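Local coordinates for protein transcriptional regulator, TetR family (Myxococcus xanthus, PDB 5K7F) that regulates transcription as the isovaleryl coenzyme A-responsive TetR-family regulator AibR, binding its DNA site to regulate alternative de novo isovaleryl coenzyme A biosynthesis, at the interface of chains A and B. Coordinates in Å, arbitrary orientation; residue numbers count along the deposited sequence, not the author numbering. Chains: chain A/B, Transcriptional regulator, TetR family.

The interface of chains A and B. Residues chain A 172, 176; chain B 164, 167.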
ATOM      1  N   TRP A 172      -0.440   2.821  -3.273  1.00 11.88           N
ATOM      2  CA  TRP A 172      -0.828   1.461  -3.641  0.58 12.58           C
ATOM      3  C   TRP A 172      -0.968   1.273  -5.152  1.00  9.34           C
ATOM      4  O   TRP A 172      -1.071   0.120  -5.597  1.00  9.96           O
ATOM      5  CB  TRP A 172      -2.126   1.048  -2.907  0.58 12.59           C
ATOM      6  CG  TRP A 172      -2.147  -0.459  -2.587  0.58 12.69           C
ATOM      7  CD1 TRP A 172      -1.365  -1.110  -1.671  0.58 14.77           C
ATOM      8  CD2 TRP A 172      -2.944  -1.472  -3.215  0.58  9.36           C
ATOM      9  NE1 TRP A 172      -1.629  -2.451  -1.691  0.58 19.75           N
ATOM     10  CE2 TRP A 172      -2.598  -2.701  -2.622  0.58 18.94           C
ATOM     11  CE3 TRP A 172      -3.924  -1.462  -4.212  0.58 15.40           C
ATOM     12  CZ2 TRP A 172      -3.199  -3.905  -2.991  0.58 17.55           C
ATOM     13  CZ3 TRP A 172      -4.514  -2.678  -4.583  0.58 10.25           C
ATOM     14  CH2 TRP A 172      -4.140  -3.865  -3.982  0.58 19.17           C
ATOM     15  N   TRP A 176      -0.980  -2.327  -9.011  1.00 14.40           N
ATOM     16  CA  TRP A 176      -1.907  -2.660 -10.079  1.00 13.57           C
ATOM     17  C   TRP A 176      -1.698  -1.896 -11.363  1.00 13.29           C
ATOM     18  O   TRP A 176      -2.284  -2.265 -12.383  1.00 16.90           O
ATOM     19  CB  TRP A 176      -3.350  -2.446  -9.622  1.00 17.38           C
ATOM     20  CG  TRP A 176      -3.722  -1.068  -9.179  1.00 13.24           C
ATOM     21  CD1 TRP A 176      -3.564  -0.519  -7.922  1.00 11.61           C
ATOM     22  CD2 TRP A 176      -4.397  -0.095  -9.951  1.00 12.93           C
ATOM     23  NE1 TRP A 176      -4.085   0.741  -7.893  1.00 10.24           N
ATOM     24  CE2 TRP A 176      -4.580   1.037  -9.137  1.00 15.30           C
ATOM     25  CE3 TRP A 176      -4.860  -0.058 -11.258  1.00 15.83           C
ATOM     26  CZ2 TRP A 176      -5.198   2.190  -9.603  1.00  9.73           C
ATOM     27  CZ3 TRP A 176      -5.457   1.066 -11.714  1.00 17.14           C
ATOM     28  CH2 TRP A 176      -5.672   2.172 -10.872  1.00 16.35           C
TER
ATOM     29  N   PHE B 164      -9.895   0.520  -6.750  1.00  6.39           N
ATOM     30  CA  PHE B 164      -8.507   0.574  -6.309  1.00  5.96           C
ATOM     31  C   PHE B 164      -8.213   1.748  -5.409  1.00  5.25           C
ATOM     32  O   PHE B 164      -7.195   1.713  -4.694  1.00  9.08           O
ATOM     33  CB  PHE B 164      -7.591   0.560  -7.523  1.00  9.77           C
ATOM     34  CG  PHE B 164      -7.501  -0.810  -8.143  1.00  9.61           C
ATOM     35  CD1 PHE B 164      -7.002  -1.892  -7.395  1.00 20.21           C
ATOM     36  CD2 PHE B 164      -7.960  -1.054  -9.411  1.00 17.46           C
ATOM     37  CE1 PHE B 164      -6.931  -3.165  -7.933  1.00 21.58           C
ATOM     38  CE2 PHE B 164      -7.883  -2.325  -9.962  1.00 20.71           C
ATOM     39  CZ  PHE B 164      -7.380  -3.383  -9.222  1.00 17.55           C
ATOM     40  N   LEU B 167      -9.344   0.056  -2.175  1.00  7.08           N
ATOM     41  CA  LEU B 167      -8.370  -0.922  -1.705  1.00  6.42           C
ATOM     42  C   LEU B 167      -7.090  -0.240  -1.224  1.00 12.02           C
ATOM     43  O   LEU B 167      -6.540  -0.621  -0.196  1.00  7.36           O
ATOM     44  CB  LEU B 167      -8.067  -1.956  -2.787  1.00 10.60           C
ATOM     45  CG  LEU B 167      -9.195  -2.946  -3.045  1.00  6.76           C
ATOM     46  CD1 LEU B 167      -8.837  -3.672  -4.335  1.00 14.56           C
ATOM     47  CD2 LEU B 167      -9.334  -3.899  -1.903  1.00 14.64           C
TER
HETATM   48  O   HOH W   1      -4.651   2.499  -5.514  1.00  8.16           O
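A:Trp176 and B:Phe164 stack across the two-fold interface between the C-terminal, ligand-binding and dimerisation regions of this TetR-family regulator, a family that typically works as dimers. The evidence for stacking is the near-parallel setting of the rings: the phenyl plane is tilted 11° from the five-membered ring of the indole, with 4.0 Å between their centroids. The overlap is shifted, since B:Phe164 CG lies over the centre of the indole while A:Trp176 CD2 falls toward the rim of the phenyl ring. The methylene of B:Phe164 also presses on this indole face, its CB 3.4 Å from A:Trp176 CE2. A chi1 of 59° sets CG of A:Trp176 between its backbone N and carbonyl carbon, and from the loop just after 3-10 helix 172-175 the indole presents this face to helix 159-171 of chain B.

Further apolar contacts come from A:Trp172, which uses the rim of its six-membered ring and comes at the CD1 side of B:Phe164. Its CZ3 meets B:Phe164 CD1 at 3.8 Å, with that carbon in the indole plane, and reaches B:Leu167 CB at 4.0 Å.

A water-mediated polar link runs beside the stack. The indole N-H of A:Trp176 points along its ring plane to water 1, with NE1 3.0 Å from the water oxygen and 165° at the hydrogen. That water lies 2.8 Å from the backbone carbonyl O of B:Phe164. A leucine in place of A:Trp176 would probably leave the B:Phe164 ring without its stacking partner and water 1 without its indole donor.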